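Local coordinates for protein acyl-CoA thioester hydrolase ybgC (Escherichia coli K-12, PDB 3GRH) that is a putative thioesterase of the outer membrane that belongs to the pectinesterase family but neither binds pectin nor shows pectinesterase activity, at residues A[130-135]-A[142-147]; A[189-194]-A[248-253]; A[225-230]-A[240-245]. One frame throughout, in Å; residues are numbered along the deposited sequence.

The three contacts lie in one parallel beta-helix, the fold of the pectinesterase family. Contact 1 comes first along the chain and closes before the others begin. Both segments of contact 3 fall between the two segments of contact 2 in the sequence. Contacts 1 and 3 each join strands from two different faces of the coil, with centres about 11 Å apart. Contact 2 lays a short loop against strand 249-251, with its centre about 17 Å from that of contact 1 and about 9 Å from that of contact 3. Strands 228-230 and 249-251 are sheet neighbours, so contacts 2 and 3 touch directly. Of the three, only contact 2 comes near the predicted nucleophile, Asp280.

Contact 1: residues A[130-135]-A[142-147]; sequences ITLYGT and VKIGLS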
ATOM      1  N   ILE A 130      17.693  -2.831  -2.664  1.00  8.98           N
ATOM      2  CA  ILE A 130      17.770  -3.856  -1.661  1.00 10.49           C
ATOM      3  C   ILE A 130      16.638  -4.849  -1.862  1.00  9.88           C
ATOM      4  O   ILE A 130      15.486  -4.425  -2.030  1.00 10.27           O
ATOM      5  CB  ILE A 130      17.606  -3.261  -0.273  1.00 13.02           C
ATOM      6  CG1 ILE A 130      18.749  -2.307   0.008  1.00 16.71           C
ATOM      7  CG2 ILE A 130      17.633  -4.395   0.800  1.00 13.35           C
ATOM      8  CD1 ILE A 130      20.024  -2.999   0.256  1.00 19.43           C
ATOM      9  N   THR A 131      16.977  -6.147  -1.867  1.00 10.17           N
ATOM     10  CA  THR A 131      15.959  -7.242  -1.862  1.00 10.64           C
ATOM     11  C   THR A 131      15.983  -7.927  -0.542  1.00 10.60           C
ATOM     12  O   THR A 131      17.000  -8.392  -0.114  1.00 10.90           O
ATOM     13  CB  THR A 131      16.203  -8.227  -2.974  1.00  9.99           C
ATOM     14  OG1 THR A 131      16.145  -7.538  -4.242  1.00 12.00           O
ATOM     15  CG2 THR A 131      15.155  -9.341  -2.953  1.00 11.28           C
ATOM     16  N   LEU A 132      14.851  -7.988   0.139  1.00 11.01           N
ATOM     17  CA  LEU A 132      14.733  -8.680   1.427  1.00 10.27           C
ATOM     18  C   LEU A 132      13.712  -9.791   1.256  1.00 10.27           C
ATOM     19  O   LEU A 132      12.600  -9.527   0.800  1.00 10.49           O
ATOM     20  CB  LEU A 132      14.270  -7.688   2.494  1.00 13.42           C
ATOM     21  CG  LEU A 132      14.114  -8.202   3.886  1.00 14.31           C
ATOM     22  CD1 LEU A 132      15.460  -8.508   4.505  1.00 18.51           C
ATOM     23  CD2 LEU A 132      13.352  -7.179   4.710  1.00 19.01           C
ATOM     24  N   TYR A 133      14.082 -11.014   1.598  1.00 10.32           N
ATOM     25  CA  TYR A 133      13.220 -12.131   1.364  1.00  9.30           C
ATOM     26  C   TYR A 133      13.299 -13.141   2.456  1.00 10.67           C
ATOM     27  O   TYR A 133      14.375 -13.354   3.030  1.00 12.13           O
ATOM     28  CB  TYR A 133      13.548 -12.760   0.036  1.00 11.33           C
ATOM     29  CG  TYR A 133      14.890 -13.404  -0.137  1.00 12.78           C
ATOM     30  CD1 TYR A 133      15.074 -14.776  -0.003  1.00 16.76           C
ATOM     31  CD2 TYR A 133      15.995 -12.631  -0.492  1.00 13.20           C
ATOM     32  CE1 TYR A 133      16.295 -15.315  -0.188  1.00 16.82           C
ATOM     33  CE2 TYR A 133      17.214 -13.177  -0.631  1.00 14.85           C
ATOM     34  CZ  TYR A 133      17.353 -14.516  -0.536  1.00 16.59           C
ATOM     35  OH  TYR A 133      18.566 -15.128  -0.706  1.00 18.05           O
ATOM     36  N   GLY A 134      12.149 -13.719   2.732  1.00  9.81           N
ATOM     37  CA  GLY A 134      12.075 -14.814   3.686  1.00  9.41           C
ATOM     38  C   GLY A 134      12.418 -16.110   3.092  1.00 10.22           C
ATOM     39  O   GLY A 134      12.147 -16.345   1.891  1.00 11.66           O
ATOM     40  N   THR A 135      12.899 -16.994   3.954  1.00 10.95           N
ATOM     41  CA  THR A 135      13.269 -18.362   3.488  1.00 13.93           C
ATOM     42  C   THR A 135      12.423 -19.462   4.113  1.00 15.05           C
ATOM     43  O   THR A 135      12.748 -20.683   3.972  1.00 18.37           O
ATOM     44  CB  THR A 135      14.739 -18.600   3.673  1.00 14.78           C
ATOM     45  OG1 THR A 135      15.022 -18.690   5.065  1.00 16.82           O
ATOM     46  CG2 THR A 135      15.579 -17.535   2.981  1.00 19.58           C
ATOM     47  N   VAL A 142       8.263 -15.835   8.470  1.00  9.30           N
ATOM     48  CA  VAL A 142       9.182 -14.776   8.827  1.00 10.04           C
ATOM     49  C   VAL A 142       8.260 -13.611   9.216  1.00 11.48           C
ATOM     50  O   VAL A 142       7.570 -13.088   8.350  1.00 12.93           O
ATOM     51  CB  VAL A 142      10.107 -14.410   7.660  1.00 11.31           C
ATOM     52  CG1 VAL A 142      10.794 -13.059   7.944  1.00 11.80           C
ATOM     53  CG2 VAL A 142      11.069 -15.534   7.389  1.00 13.87           C
ATOM     54  N   LYS A 143       8.301 -13.169  10.460  1.00 11.21           N
ATOM     55  CA  LYS A 143       7.394 -12.139  10.993  1.00 12.86           C
ATOM     56  C   LYS A 143       8.208 -10.953  11.448  1.00 11.17           C
ATOM     57  O   LYS A 143       9.046 -11.089  12.286  1.00 12.93           O
ATOM     58  CB  LYS A 143       6.642 -12.650  12.185  1.00 14.82           C
ATOM     59  CG  LYS A 143       5.728 -13.828  11.873  1.00 17.16           C
ATOM     60  CD  LYS A 143       4.963 -14.314  13.068  1.00 19.51           C
ATOM     61  CE  LYS A 143       3.924 -15.376  12.827  1.00 24.09           C
ATOM     62  NZ  LYS A 143       4.538 -16.775  12.638  1.00 27.13           N
ATOM     63  N   ILE A 144       7.940  -9.812  10.895  1.00  9.76           N
ATOM     64  CA  ILE A 144       8.570  -8.556  11.255  1.00 11.73           C
ATOM     65  C   ILE A 144       7.506  -7.692  11.900  1.00 12.84           C
ATOM     66  O   ILE A 144       6.434  -7.515  11.332  1.00 13.75           O
ATOM     67  CB  ILE A 144       9.046  -7.839   9.995  1.00 11.40           C
ATOM     68  CG1 ILE A 144      10.141  -8.661   9.333  1.00 14.34           C
ATOM     69  CG2 ILE A 144       9.500  -6.387  10.369  1.00 14.41           C
ATOM     70  CD1 ILE A 144      10.501  -8.021   7.949  1.00 17.07           C
ATOM     71  N   GLY A 145       7.701  -7.254  13.130  1.00 11.78           N
ATOM     72  CA  GLY A 145       6.617  -6.536  13.787  1.00 11.30           C
ATOM     73  C   GLY A 145       7.087  -5.650  14.928  1.00 10.37           C
ATOM     74  O   GLY A 145       8.141  -5.800  15.534  1.00 11.68           O
ATOM     75  N   LEU A 146       6.240  -4.697  15.207  1.00 10.47           N
ATOM     76  CA  LEU A 146       6.365  -3.821  16.386  1.00  9.24           C
ATOM     77  C   LEU A 146       4.965  -3.157  16.552  1.00  9.01           C
ATOM     78  O   LEU A 146       4.222  -3.095  15.572  1.00  9.59           O
ATOM     79  CB  LEU A 146       7.436  -2.728  16.218  1.00 10.30           C
ATOM     80  CG  LEU A 146       7.903  -2.009  17.431  1.00 10.05           C
ATOM     81  CD1 LEU A 146       8.626  -2.989  18.358  1.00 11.84           C
ATOM     82  CD2 LEU A 146       8.778  -0.822  17.024  1.00 11.40           C
ATOM     83  N   SER A 147       4.629  -2.676  17.741  1.00  9.74           N
ATOM     84  CA  SER A 147       3.377  -1.947  17.969  1.00  9.32           C
ATOM     85  C   SER A 147       3.679  -0.484  18.023  1.00 10.41           C
ATOM     86  O   SER A 147       4.374  -0.023  18.915  1.00 11.35           O
ATOM     87  CB  SER A 147       2.723  -2.354  19.280  1.00 10.23           C
ATOM     88  OG  SER A 147       2.348  -3.709  19.247  1.00 13.37           O
TER
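Gly134, whose carbonyl O accepts a hydrogen bond from Asn207 ND2, meets Val142 at the turn between two strands of the beta-helix. The two CA atoms lie 5.9 Å apart. This is the closest pair of CA atoms between 130-135 and 142-147. Val142 directs its side chain toward the glycine, and its CG2 methyl lies 3.9 Å from Gly134 CA. Gly134 has no side chain, so the methyl packs directly on its backbone. The same CG2 is 4.2 Å from Thr135 N, so it rests beside the start of the turn. With CG1 opposite the backbone N (chi1 165°), CG2 sits beside that N and anti to the carbonyl carbon, which is where it faces the glycine.

Earlier in strand 130-134 and later in strand 142-146, Leu132 and Ile144 point at each other and meet through their last methyls. Leu132 CD2 comes within 4.4 Å of Ile144 CD1, a loose apolar touch. Ile144 reaches it with an extended chain, CD1 anti to CA (chi2 173°). Ile92 of helix 92-100 packs on both residues and ties that helix to the pair.

Strand 130-134 runs parallel between strands 108-112 and 204-206, while strand 142-146 lies between 115-123 and 208-212 on another face of the beta-helix. The backbone of Thr131 bonds to Gln108 and Ile110, and that of Leu132 to Gln204 and Gln206. Thr131 OG1 bonds to both Gln204 OE1 and Arg107 NH1.

No hydrogen bond passes between the two strands. The hydrogen bonds described for strand 130-134 run to neighbouring strands and loops, and what joins these two faces is methyl packing in a buried, apolar interior.

Contact 2: residues A[189-194]-A[248-253]; sequences GVLCSA and TFFVTN
In the beta-helix of the pectinesterase family, a short 3-10 turn at 190-192 sets Val190 and Leu191 against Phe250 of strand 249-251. The Phe250 side chain lies about 7 Å from that of Asp280, the predicted nucleophile. It is about 10 Å from that of Arg340, a probable substrate-binding residue.

Leu191 CD2 sits over one face of the Phe250 ring, offset toward the rim, and is 4.1 Å from CE2. The same methyl also touches Thr252 CG2 at 4.1 Å, so it bridges the two side chains. The Val190 CG2 methyl comes in at a slant to the ring plane, 3.9 Å from Phe250 CE1. It stands opposite the backbone N, while CG1 takes the place between N and C (chi1 59°), so CG2 is the branch turned to the ring. Taken as whole side chains, Val190 and Leu191 each run across Phe250 at about a right angle.

The turn is held by its own bonds. Val190 O accepts from Ser193 N at 3.0 Å and from Ser193 OG at 2.9 Å, the hydroxyl tilted 19° from the carbonyl plane. Ser193 OG also bonds to Val226 N. Thr252 keeps its methyl for Leu191, while its OG1 bonds to Asp231 OD1.

A disulfide from Cys192 to Cys180 ties the turn to helix 174-181. Strand 249-251 lies between strands 228-230 and 283-284, and Arg229 of the former packs on both Leu191 and Thr252.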
ATOM      1  N   GLY A 189       2.250  10.914  15.036  1.00 14.51           N
ATOM      2  CA  GLY A 189       1.581  10.933  13.736  1.00 14.35           C
ATOM      3  C   GLY A 189       1.689   9.703  12.871  1.00 13.54           C
ATOM      4  O   GLY A 189       2.605   8.904  13.051  1.00 12.39           O
ATOM      5  N   VAL A 190       0.780   9.562  11.911  1.00 12.55           N
ATOM      6  CA  VAL A 190       0.735   8.338  11.071  1.00 14.20           C
ATOM      7  C   VAL A 190       2.033   8.148  10.319  1.00 14.09           C
ATOM      8  O   VAL A 190       2.503   6.983  10.132  1.00 16.10           O
ATOM      9  CB  VAL A 190      -0.478   8.377  10.121  1.00 14.16           C
ATOM     10  CG1 VAL A 190      -0.438   9.581   9.209  1.00 15.82           C
ATOM     11  CG2 VAL A 190      -0.643   7.065   9.283  1.00 13.11           C
ATOM     12  N   LEU A 191       2.618   9.226   9.815  1.00 15.34           N
ATOM     13  CA  LEU A 191       3.838   9.125   8.998  1.00 16.35           C
ATOM     14  C   LEU A 191       5.087   8.706   9.802  1.00 18.15           C
ATOM     15  O   LEU A 191       6.187   8.629   9.221  1.00 22.31           O
ATOM     16  CB  LEU A 191       4.124  10.451   8.252  1.00 17.22           C
ATOM     17  CG  LEU A 191       3.130  10.764   7.126  1.00 18.37           C
ATOM     18  CD1 LEU A 191       3.648  11.830   6.234  1.00 23.54           C
ATOM     19  CD2 LEU A 191       2.844   9.531   6.242  1.00 24.42           C
ATOM     20  N   CYS A 192       4.955   8.472  11.095  1.00 15.56           N
ATOM     21  CA  CYS A 192       6.012   7.913  11.893  1.00 14.12           C
ATOM     22  C   CYS A 192       5.619   6.611  12.515  1.00 10.80           C
ATOM     23  O   CYS A 192       6.380   6.061  13.319  1.00 10.68           O
ATOM     24  CB  CYS A 192       6.344   8.832  13.026  1.00 15.07           C
ATOM     25  SG  CYS A 192       6.958  10.455  12.443  1.00 21.73           S
ATOM     26  N   SER A 193       4.439   6.093  12.222  1.00 11.36           N
ATOM     27  CA  SER A 193       3.974   4.880  12.915  1.00 10.85           C
ATOM     28  C   SER A 193       4.353   3.596  12.199  1.00 11.12           C
ATOM     29  O   SER A 193       3.975   2.553  12.622  1.00 10.21           O
ATOM     30  CB  SER A 193       2.423   4.894  13.070  1.00 11.91           C
ATOM     31  OG  SER A 193       1.805   4.753  11.779  1.00 10.81           O
ATOM     32  N   ALA A 194       5.103   3.671  11.110  1.00  9.63           N
ATOM     33  CA  ALA A 194       5.422   2.466  10.343  1.00 10.18           C
ATOM     34  C   ALA A 194       6.404   1.548  10.987  1.00  9.96           C
ATOM     35  O   ALA A 194       7.465   2.031  11.422  1.00 11.21           O
ATOM     36  CB  ALA A 194       5.890   2.831   8.855  1.00 12.54           C
ATOM     37  N   THR A 248      -2.836   0.031   7.344  1.00  7.71           N
ATOM     38  CA  THR A 248      -1.887  -1.011   7.187  1.00  7.50           C
ATOM     39  C   THR A 248      -0.735  -0.794   6.195  1.00  8.82           C
ATOM     40  O   THR A 248       0.416  -0.989   6.561  1.00  7.76           O
ATOM     41  CB  THR A 248      -2.665  -2.255   6.793  1.00  7.17           C
ATOM     42  OG1 THR A 248      -3.628  -2.548   7.818  1.00  8.17           O
ATOM     43  CG2 THR A 248      -1.739  -3.400   6.644  1.00  9.48           C
ATOM     44  N   PHE A 249      -1.070  -0.375   4.988  1.00  6.21           N
ATOM     45  CA  PHE A 249      -0.109  -0.164   3.921  1.00  7.18           C
ATOM     46  C   PHE A 249      -0.224   1.301   3.498  1.00  9.28           C
ATOM     47  O   PHE A 249      -1.307   1.734   3.155  1.00  8.43           O
ATOM     48  CB  PHE A 249      -0.432  -1.135   2.808  1.00  8.74           C
ATOM     49  CG  PHE A 249       0.522  -1.047   1.630  1.00  9.86           C
ATOM     50  CD1 PHE A 249       1.912  -0.909   1.797  1.00 14.59           C
ATOM     51  CD2 PHE A 249       0.054  -1.158   0.363  1.00 15.54           C
ATOM     52  CE1 PHE A 249       2.757  -0.895   0.697  1.00 15.88           C
ATOM     53  CE2 PHE A 249       0.913  -1.109  -0.732  1.00 15.90           C
ATOM     54  CZ  PHE A 249       2.223  -0.995  -0.566  1.00 12.71           C
ATOM     55  N   PHE A 250       0.900   2.046   3.520  1.00  8.44           N
ATOM     56  CA  PHE A 250       0.894   3.469   3.234  1.00 10.52           C
ATOM     57  C   PHE A 250       1.943   3.725   2.173  1.00 11.77           C
ATOM     58  O   PHE A 250       3.095   3.343   2.340  1.00 12.79           O
ATOM     59  CB  PHE A 250       1.238   4.257   4.483  1.00 13.13           C
ATOM     60  CG  PHE A 250       0.577   5.602   4.530  1.00 14.62           C
ATOM     61  CD1 PHE A 250      -0.447   5.828   5.403  1.00 19.91           C
ATOM     62  CD2 PHE A 250       0.842   6.562   3.586  1.00 19.68           C
ATOM     63  CE1 PHE A 250      -1.132   7.050   5.422  1.00 20.80           C
ATOM     64  CE2 PHE A 250       0.186   7.788   3.574  1.00 19.97           C
ATOM     65  CZ  PHE A 250      -0.791   8.043   4.494  1.00 19.85           C
ATOM     66  N   VAL A 251       1.549   4.300   1.048  1.00  8.65           N
ATOM     67  CA  VAL A 251       2.544   4.734   0.115  1.00 11.19           C
ATOM     68  C   VAL A 251       2.621   6.237   0.128  1.00 11.03           C
ATOM     69  O   VAL A 251       1.645   6.914   0.352  1.00 11.03           O
ATOM     70  CB  VAL A 251       2.260   4.292  -1.248  1.00 12.25           C
ATOM     71  CG1 VAL A 251       2.400   2.725  -1.287  1.00 16.25           C
ATOM     72  CG2 VAL A 251       0.867   4.607  -1.687  1.00 14.71           C
ATOM     73  N   THR A 252       3.814   6.775  -0.006  1.00 13.29           N
ATOM     74  CA  THR A 252       3.941   8.184  -0.116  1.00 13.66           C
ATOM     75  C   THR A 252       4.970   8.523  -1.168  1.00 13.67           C
ATOM     76  O   THR A 252       5.617   7.641  -1.753  1.00 13.37           O
ATOM     77  CB  THR A 252       4.377   8.911   1.190  1.00 16.74           C
ATOM     78  OG1 THR A 252       5.805   9.054   1.196  1.00 21.07           O
ATOM     79  CG2 THR A 252       3.905   8.283   2.530  1.00 17.93           C
ATOM     80  N   ASN A 253       5.020   9.786  -1.498  1.00 12.18           N
ATOM     81  CA  ASN A 253       5.927  10.342  -2.453  1.00 11.67           C
ATOM     82  C   ASN A 253       6.941  11.264  -1.764  1.00 12.30           C
ATOM     83  O   ASN A 253       7.536  12.117  -2.375  1.00 14.89           O
ATOM     84  CB  ASN A 253       5.206  11.074  -3.612  1.00 11.67           C
ATOM     85  CG  ASN A 253       4.544  12.296  -3.221  1.00 10.95           C
ATOM     86  OD1 ASN A 253       4.249  12.486  -2.059  1.00 10.43           O
ATOM     87  ND2 ASN A 253       4.168  13.109  -4.223  1.00  9.52           N
TER

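Contact 3: residues A[225-230]-A[240-245]; sequences AVALRT and VNILGR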
ATOM      1  N   ALA A 225      -1.699   2.926  12.507  1.00  9.82           N
ATOM      2  CA  ALA A 225      -0.645   2.060  12.860  1.00  8.16           C
ATOM      3  C   ALA A 225      -0.162   1.310  11.603  1.00  7.11           C
ATOM      4  O   ALA A 225      -0.533   0.137  11.338  1.00  9.40           O
ATOM      5  CB  ALA A 225      -1.133   1.130  13.915  1.00 10.08           C
ATOM      6  N   VAL A 226       0.742   1.978  10.909  1.00  8.16           N
ATOM      7  CA  VAL A 226       1.211   1.471   9.639  1.00  7.39           C
ATOM      8  C   VAL A 226       2.102   0.273   9.825  1.00  7.21           C
ATOM      9  O   VAL A 226       2.998   0.269  10.680  1.00  7.74           O
ATOM     10  CB  VAL A 226       1.961   2.613   8.866  1.00  7.31           C
ATOM     11  CG1 VAL A 226       2.513   2.064   7.550  1.00  7.50           C
ATOM     12  CG2 VAL A 226       1.066   3.822   8.650  1.00  9.28           C
ATOM     13  N   ALA A 227       1.874  -0.753   9.003  1.00  7.44           N
ATOM     14  CA  ALA A 227       2.724  -1.912   8.931  1.00  7.04           C
ATOM     15  C   ALA A 227       3.878  -1.616   7.985  1.00  8.79           C
ATOM     16  O   ALA A 227       4.990  -1.665   8.361  1.00  7.02           O
ATOM     17  CB  ALA A 227       1.962  -3.110   8.485  1.00  8.18           C
ATOM     18  N   LEU A 228       3.568  -1.314   6.726  1.00  8.10           N
ATOM     19  CA  LEU A 228       4.589  -1.097   5.666  1.00  7.80           C
ATOM     20  C   LEU A 228       4.319   0.268   5.081  1.00  8.86           C
ATOM     21  O   LEU A 228       3.265   0.506   4.578  1.00  8.77           O
ATOM     22  CB  LEU A 228       4.438  -2.128   4.592  1.00  7.21           C
ATOM     23  CG  LEU A 228       5.397  -1.975   3.435  1.00  8.98           C
ATOM     24  CD1 LEU A 228       6.864  -1.868   3.756  1.00 11.67           C
ATOM     25  CD2 LEU A 228       5.139  -3.213   2.534  1.00 13.12           C
ATOM     26  N   ARG A 229       5.348   1.107   5.048  1.00  6.49           N
ATOM     27  CA  ARG A 229       5.355   2.358   4.311  1.00  8.12           C
ATOM     28  C   ARG A 229       6.416   2.306   3.257  1.00  9.06           C
ATOM     29  O   ARG A 229       7.560   1.915   3.548  1.00  9.22           O
ATOM     30  CB  ARG A 229       5.656   3.470   5.226  1.00  9.49           C
ATOM     31  CG  ARG A 229       5.870   4.778   4.557  1.00  9.61           C
ATOM     32  CD  ARG A 229       6.000   5.953   5.427  1.00 11.83           C
ATOM     33  NE  ARG A 229       6.463   7.142   4.701  1.00 12.63           N
ATOM     34  CZ  ARG A 229       6.849   8.250   5.319  1.00 12.85           C
ATOM     35  NH1 ARG A 229       6.766   8.363   6.643  1.00 15.71           N
ATOM     36  NH2 ARG A 229       7.354   9.220   4.606  1.00 12.82           N
ATOM     37  N   THR A 230       6.064   2.653   2.031  1.00  9.91           N
ATOM     38  CA  THR A 230       7.061   2.667   0.968  1.00  8.79           C
ATOM     39  C   THR A 230       6.972   3.990   0.225  1.00 11.50           C
ATOM     40  O   THR A 230       5.903   4.434  -0.120  1.00 11.06           O
ATOM     41  CB  THR A 230       7.037   1.425   0.072  1.00 12.91           C
ATOM     42  OG1 THR A 230       7.991   1.562  -0.989  1.00 12.57           O
ATOM     43  CG2 THR A 230       5.697   1.209  -0.550  1.00 16.94           C
ATOM     44  N   VAL A 240       3.814 -11.402  -0.016  1.00  7.73           N
ATOM     45  CA  VAL A 240       4.015 -10.809   1.325  1.00  6.68           C
ATOM     46  C   VAL A 240       2.691 -10.735   2.018  1.00  8.69           C
ATOM     47  O   VAL A 240       1.671 -10.442   1.394  1.00 11.29           O
ATOM     48  CB  VAL A 240       4.751  -9.453   1.223  1.00  8.73           C
ATOM     49  CG1 VAL A 240       4.737  -8.618   2.542  1.00  9.68           C
ATOM     50  CG2 VAL A 240       6.163  -9.660   0.773  1.00  8.78           C
ATOM     51  N   ASN A 241       2.676 -10.890   3.335  1.00  6.05           N
ATOM     52  CA  ASN A 241       1.482 -10.602   4.134  1.00  7.07           C
ATOM     53  C   ASN A 241       1.733  -9.286   4.835  1.00  8.73           C
ATOM     54  O   ASN A 241       2.765  -9.138   5.484  1.00  9.19           O
ATOM     55  CB  ASN A 241       1.259 -11.645   5.252  1.00  8.50           C
ATOM     56  CG  ASN A 241       0.962 -13.016   4.739  1.00 11.83           C
ATOM     57  OD1 ASN A 241       0.383 -13.212   3.702  1.00 15.20           O
ATOM     58  ND2 ASN A 241       1.495 -14.016   5.439  1.00 13.29           N
ATOM     59  N   ILE A 242       0.816  -8.350   4.685  1.00  8.49           N
ATOM     60  CA  ILE A 242       0.872  -7.051   5.362  1.00  7.82           C
ATOM     61  C   ILE A 242      -0.320  -6.919   6.264  1.00  8.70           C
ATOM     62  O   ILE A 242      -1.450  -6.923   5.774  1.00  8.46           O
ATOM     63  CB  ILE A 242       0.911  -5.877   4.331  1.00  9.47           C
ATOM     64  CG1 ILE A 242       1.904  -6.127   3.209  1.00 11.00           C
ATOM     65  CG2 ILE A 242       1.289  -4.667   5.126  1.00 12.62           C
ATOM     66  CD1 ILE A 242       1.737  -5.104   2.075  1.00 14.50           C
ATOM     67  N   LEU A 243      -0.061  -6.933   7.579  1.00  7.47           N
ATOM     68  CA  LEU A 243      -1.097  -7.140   8.574  1.00  9.60           C
ATOM     69  C   LEU A 243      -1.208  -5.943   9.471  1.00  9.77           C
ATOM     70  O   LEU A 243      -0.227  -5.471  10.069  1.00  9.44           O
ATOM     71  CB  LEU A 243      -0.835  -8.391   9.413  1.00 11.80           C
ATOM     72  CG  LEU A 243      -0.705  -9.649   8.601  1.00 13.77           C
ATOM     73  CD1 LEU A 243      -0.401 -10.819   9.499  1.00 16.04           C
ATOM     74  CD2 LEU A 243      -1.859  -9.963   7.723  1.00 10.77           C
ATOM     75  N   GLY A 244      -2.433  -5.418   9.582  1.00 10.98           N
ATOM     76  CA  GLY A 244      -2.714  -4.322  10.466  1.00  9.70           C
ATOM     77  C   GLY A 244      -4.193  -4.161  10.703  1.00  7.88           C
ATOM     78  O   GLY A 244      -4.958  -5.130  10.580  1.00  9.77           O
ATOM     79  N   ARG A 245      -4.528  -2.931  11.081  1.00  8.55           N
ATOM     80  CA  ARG A 245      -5.927  -2.535  11.335  1.00  8.34           C
ATOM     81  C   ARG A 245      -6.109  -1.217  10.603  1.00  9.36           C
ATOM     82  O   ARG A 245      -6.415  -1.231   9.426  1.00 10.15           O
ATOM     83  CB  ARG A 245      -6.268  -2.465  12.766  1.00  8.70           C
ATOM     84  CG  ARG A 245      -6.171  -3.768  13.487  1.00  8.15           C
ATOM     85  CD  ARG A 245      -7.205  -4.712  13.142  1.00 12.64           C
ATOM     86  NE  ARG A 245      -7.019  -5.957  13.924  1.00 15.17           N
ATOM     87  CZ  ARG A 245      -6.493  -7.085  13.448  1.00 19.69           C
ATOM     88  NH1 ARG A 245      -6.076  -7.200  12.202  1.00 22.41           N
ATOM     89  NH2 ARG A 245      -6.429  -8.183  14.244  1.00 23.71           N
TER
HETATM   90  O   HOH W   1      -2.710  -0.986  11.745  1.00 21.00           O
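Apolar contacts carry most of this interface, and Ile242 makes them with both of its branches. Its CG2 methyl lies 3.8 Å from Ala227 CB and 4.1 Å from Leu228 CB. Its CD1 end reaches Leu228 CD2 at 3.9 Å. CG2 is anti to the backbone N, which leaves CG1 beside that N to carry CD1 toward the leucine. Leu228 extends to meet it, with CG anti to its own N (chi1 178°).

Contacts with backbone come next. Ala227 CB rests 3.6 Å from Leu243 O, while the Leu243 side chain points away and packs on strands 208-212 and 274-277.

No direct hydrogen bond crosses the contact. Within 240-245, Arg245 NH1 donates to Gly244 O at 2.9 Å, from above the carbonyl plane. Salt bridges from its NE to Asp216 and from NH1 to Glu276 probably help fix the guanidinium. A water accepts from Arg245 N at 2.7 Å; its approach to Ala225 O is very short, so the link across the contact is doubtful.

Strand 228-230 neighbours 249-251, and strand 240-243 neighbours 274-277. Apolar side chains meeting between two such faces are characteristic of the interior of a parallel beta-helix, here Ile242 with Ala227 and Leu228.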